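Cephalosporin hydroxylase CMCI (Streptomyces clavuligerus, PDB 2BM8) probably takes part in cephamycin biosynthesis as a cephalosporin hydroxylase and has a Rossmann-like methyltransferase-family fold. Local coordinates at residues H153-T165 against L176-M188. The protein carries 3 engineered substitutions. Residues are numbered along the deposited sequence; the frame is centred on the assembly and turned at random.
Sequences HPLIFIDNAHANT and LLEEGDYFIIEDM. Engineered in segment 153-165: N160 (natural residue Asp).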
# COMPACT_ATOMS: atom_id res chain seq x y z
N HIS B 153 16.45 17.16 -39.28
CA HIS B 153 15.32 17.31 -38.39
C HIS B 153 14.14 16.52 -38.94
O HIS B 153 14.09 16.26 -40.13
CB HIS B 153 14.98 18.79 -38.25
CG HIS B 153 16.06 19.61 -37.63
ND1 HIS B 153 15.85 20.39 -36.52
CD2 HIS B 153 17.37 19.76 -37.95
CE1 HIS B 153 16.98 21.00 -36.19
NE2 HIS B 153 17.91 20.64 -37.05
N PRO B 154 13.18 16.14 -38.10
CA PRO B 154 13.16 16.44 -36.67
C PRO B 154 14.28 15.80 -35.84
O PRO B 154 15.05 14.95 -36.31
CB PRO B 154 11.81 15.85 -36.22
CG PRO B 154 11.01 15.68 -37.43
CD PRO B 154 12.00 15.38 -38.52
N LEU B 155 14.34 16.22 -34.59
CA LEU B 155 15.46 15.92 -33.73
C LEU B 155 15.02 15.71 -32.29
O LEU B 155 14.23 16.48 -31.76
CB LEU B 155 16.44 17.07 -33.81
CG LEU B 155 17.76 16.95 -33.07
CD1 LEU B 155 18.92 17.38 -34.00
CD2 LEU B 155 17.75 17.78 -31.79
N ILE B 156 15.52 14.65 -31.67
CA ILE B 156 15.31 14.43 -30.24
C ILE B 156 16.66 14.56 -29.54
O ILE B 156 17.59 13.83 -29.84
CB ILE B 156 14.72 13.03 -29.99
CG1 ILE B 156 13.40 12.86 -30.74
CG2 ILE B 156 14.53 12.79 -28.48
CD1 ILE B 156 12.86 11.44 -30.68
N PHE B 157 16.74 15.50 -28.60
CA PHE B 157 17.92 15.72 -27.78
C PHE B 157 17.63 15.18 -26.39
O PHE B 157 16.69 15.61 -25.74
CB PHE B 157 18.23 17.22 -27.73
CG PHE B 157 19.52 17.56 -27.05
CD1 PHE B 157 20.62 18.00 -27.79
CD2 PHE B 157 19.66 17.43 -25.67
CE1 PHE B 157 21.82 18.31 -27.17
CE2 PHE B 157 20.86 17.72 -25.04
CZ PHE B 157 21.94 18.16 -25.79
N ILE B 158 18.45 14.25 -25.91
CA ILE B 158 18.21 13.58 -24.64
C ILE B 158 19.37 13.81 -23.69
O ILE B 158 20.50 13.42 -23.96
CB ILE B 158 17.99 12.06 -24.83
CG1 ILE B 158 16.94 11.82 -25.91
CG2 ILE B 158 17.55 11.40 -23.51
CD1 ILE B 158 16.73 10.38 -26.25
N ASP B 159 19.08 14.49 -22.58
CA ASP B 159 20.04 14.66 -21.50
C ASP B 159 20.04 13.48 -20.51
O ASP B 159 19.04 13.24 -19.85
CB ASP B 159 19.73 15.93 -20.74
CG ASP B 159 20.61 16.10 -19.54
OD1 ASP B 159 20.08 16.44 -18.44
OD2 ASP B 159 21.84 15.88 -19.61
N ASN B 160 21.15 12.75 -20.45
CA ASN B 160 21.42 11.75 -19.40
C ASN B 160 22.63 12.15 -18.54
O ASN B 160 23.05 11.39 -17.69
CB ASN B 160 21.65 10.36 -20.00
CG ASN B 160 20.34 9.65 -20.35
OD1 ASN B 160 19.55 9.29 -19.47
ND2 ASN B 160 20.11 9.44 -21.65
N ALA B 161 23.19 13.34 -18.74
CA ALA B 161 24.39 13.77 -18.01
C ALA B 161 24.07 14.73 -16.86
O ALA B 161 24.58 14.59 -15.75
CB ALA B 161 25.39 14.39 -18.98
N HIS B 162 23.23 15.72 -17.15
CA HIS B 162 22.63 16.61 -16.15
C HIS B 162 23.61 17.58 -15.48
O HIS B 162 23.44 17.90 -14.30
CB HIS B 162 21.92 15.82 -15.04
CG HIS B 162 21.18 14.60 -15.50
ND1 HIS B 162 19.86 14.62 -15.88
CD2 HIS B 162 21.57 13.30 -15.56
CE1 HIS B 162 19.47 13.40 -16.18
NE2 HIS B 162 20.49 12.58 -16.00
N ALA B 163 24.59 18.09 -16.21
CA ALA B 163 25.60 18.98 -15.62
C ALA B 163 25.29 20.46 -15.84
O ALA B 163 25.13 21.22 -14.88
CB ALA B 163 27.00 18.62 -16.14
N ASN B 164 25.22 20.89 -17.09
CA ASN B 164 25.04 22.33 -17.37
C ASN B 164 23.71 22.49 -18.08
O ASN B 164 23.56 23.29 -18.97
CB ASN B 164 26.22 22.82 -18.23
CG ASN B 164 26.34 24.34 -18.32
OD1 ASN B 164 25.94 25.09 -17.42
ND2 ASN B 164 26.92 24.80 -19.42
N THR B 165 22.74 21.71 -17.64
CA THR B 165 21.55 21.42 -18.42
C THR B 165 20.78 22.66 -18.94
O THR B 165 20.54 22.79 -20.13
CB THR B 165 20.62 20.54 -17.57
OG1 THR B 165 21.34 19.37 -17.13
CG2 THR B 165 19.44 20.02 -18.40
N LEU B 176 19.71 25.16 -32.21
CA LEU B 176 19.49 23.78 -32.67
C LEU B 176 18.04 23.41 -32.99
O LEU B 176 17.77 22.96 -34.09
CB LEU B 176 20.04 22.79 -31.63
CG LEU B 176 20.25 21.35 -32.14
CD1 LEU B 176 20.84 21.29 -33.54
CD2 LEU B 176 21.13 20.57 -31.18
N LEU B 177 17.13 23.57 -32.04
CA LEU B 177 15.79 23.03 -32.17
C LEU B 177 14.94 23.83 -33.16
O LEU B 177 15.02 25.05 -33.23
CB LEU B 177 15.08 23.00 -30.81
CG LEU B 177 15.84 22.37 -29.64
CD1 LEU B 177 15.13 22.70 -28.34
CD2 LEU B 177 15.99 20.86 -29.78
N GLU B 178 14.14 23.11 -33.93
CA GLU B 178 13.05 23.71 -34.67
C GLU B 178 11.75 23.24 -34.03
O GLU B 178 11.74 22.39 -33.17
CB GLU B 178 13.07 23.26 -36.13
CG GLU B 178 14.41 23.42 -36.84
CD GLU B 178 14.40 22.76 -38.22
OE1 GLU B 178 13.58 21.84 -38.44
OE2 GLU B 178 15.20 23.18 -39.08
N GLU B 179 10.64 23.79 -34.50
CA GLU B 179 9.33 23.45 -33.98
C GLU B 179 9.09 21.93 -34.11
O GLU B 179 9.33 21.36 -35.16
CB GLU B 179 8.26 24.25 -34.72
CG GLU B 179 6.83 23.81 -34.43
CD GLU B 179 5.80 24.71 -35.06
OE1 GLU B 179 6.18 25.65 -35.81
OE2 GLU B 179 4.59 24.50 -34.82
N GLY B 180 8.63 21.30 -33.03
CA GLY B 180 8.43 19.86 -33.02
C GLY B 180 9.55 19.06 -32.37
O GLY B 180 9.28 17.97 -31.84
N ASP B 181 10.78 19.57 -32.38
CA ASP B 181 11.94 18.86 -31.82
C ASP B 181 11.82 18.69 -30.32
O ASP B 181 11.27 19.53 -29.64
CB ASP B 181 13.25 19.60 -32.13
CG ASP B 181 13.61 19.55 -33.62
OD1 ASP B 181 12.96 18.82 -34.39
OD2 ASP B 181 14.55 20.23 -34.10
N TYR B 182 12.32 17.58 -29.80
CA TYR B 182 12.20 17.28 -28.39
C TYR B 182 13.49 17.60 -27.64
O TYR B 182 14.58 17.43 -28.15
CB TYR B 182 11.82 15.81 -28.21
CG TYR B 182 10.34 15.54 -28.39
CD1 TYR B 182 9.80 15.31 -29.64
CD2 TYR B 182 9.48 15.54 -27.30
CE1 TYR B 182 8.44 15.07 -29.80
CE2 TYR B 182 8.13 15.30 -27.45
CZ TYR B 182 7.62 15.07 -28.70
OH TYR B 182 6.27 14.84 -28.83
N PHE B 183 13.35 18.14 -26.44
CA PHE B 183 14.45 18.24 -25.50
C PHE B 183 13.98 17.51 -24.26
O PHE B 183 13.02 17.93 -23.65
CB PHE B 183 14.82 19.69 -25.18
CG PHE B 183 16.11 19.83 -24.37
CD1 PHE B 183 17.29 20.21 -24.99
CD2 PHE B 183 16.13 19.58 -23.01
CE1 PHE B 183 18.47 20.34 -24.25
CE2 PHE B 183 17.31 19.71 -22.27
CZ PHE B 183 18.47 20.10 -22.90
N ILE B 184 14.68 16.43 -23.91
CA ILE B 184 14.25 15.51 -22.87
C ILE B 184 15.28 15.37 -21.76
O ILE B 184 16.46 15.11 -22.01
CB ILE B 184 13.94 14.14 -23.48
CG1 ILE B 184 12.65 14.23 -24.31
CG2 ILE B 184 13.78 13.08 -22.39
CD1 ILE B 184 12.47 13.11 -25.29
N ILE B 185 14.83 15.52 -20.51
CA ILE B 185 15.70 15.32 -19.36
C ILE B 185 15.20 14.11 -18.61
O ILE B 185 14.14 14.14 -18.03
CB ILE B 185 15.71 16.56 -18.47
CG1 ILE B 185 16.40 17.71 -19.19
CG2 ILE B 185 16.46 16.27 -17.17
CD1 ILE B 185 15.98 19.07 -18.74
N GLU B 186 15.97 13.04 -18.64
CA GLU B 186 15.56 11.81 -17.96
C GLU B 186 15.94 11.91 -16.49
O GLU B 186 16.91 12.57 -16.15
CB GLU B 186 16.21 10.60 -18.63
CG GLU B 186 15.82 10.41 -20.10
CD GLU B 186 16.16 9.02 -20.65
OE1 GLU B 186 16.74 8.22 -19.91
OE2 GLU B 186 15.85 8.74 -21.84
N ASP B 187 15.12 11.32 -15.61
CA ASP B 187 15.43 11.06 -14.20
C ASP B 187 15.50 12.27 -13.28
O ASP B 187 14.89 12.26 -12.20
CB ASP B 187 16.73 10.26 -14.08
CG ASP B 187 16.64 8.88 -14.71
OD1 ASP B 187 15.82 8.07 -14.21
OD2 ASP B 187 17.34 8.53 -15.69
N MET B 188 16.23 13.30 -13.70
CA MET B 188 16.70 14.31 -12.77
C MET B 188 15.69 15.39 -12.36
O MET B 188 15.79 15.92 -11.26
CB MET B 188 17.98 14.98 -13.29
CG MET B 188 18.79 15.69 -12.19
SD MET B 188 19.23 14.64 -10.74
CE MET B 188 20.93 14.15 -11.15
O HOH W 1 19.56 9.62 -16.42
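F157 and I184 sit at the middle of a parallel ladder between strands 155-159 and 182-185, whose axes approach to 4.7 Å. F157 donates its N-H to Y182 O (F157 N-Y182 O 2.9 Å) and accepts I184 N at its carbonyl (I184 N-F157 O 2.8 Å); Y182 N-L155 O and D159 N-I184 O extend the pattern, and a weak E186 N-D159 O bond ends it.

At the N-terminal ends of the strands, the carboxylate of D181 gathers three N-H groups. OD1 takes L155 N at 3.0 Å from above the carboxylate plane, while OD2 receives H153 ND1 (2.8 Å) on its syn lone pair and also E178 N of its own turn. The E178 carboxylate lies over one face of the H153 imidazole. An alanine in place of D181 would probably leave L155 N and H153 ND1 without these acceptors and the H153 ring freer to turn.

Among the apolar contacts, the F157 and F183 rings run side by side, nearly parallel with planes 6° apart, but so displaced that little of one faces the other. Both have CG anti to the backbone N (chi1 -173° and -171°), which sends them the same way, toward helix 165-175. On the face of I156 and I158, I156 CG2 meets I184 CD1 at 3.8 Å, beneath helix 67-80.

Beyond the strands, a water links engineered N160 OD1, H162 NE2 and D187 OD2, while N160 ND2 bonds E87 OE1. Parallel neighbours joined by helix 165-175, the strands form a beta-alpha-beta crossover in a Rossmann-like sheet of order 3-2-1-4-5-7-6, as in class I methyltransferases.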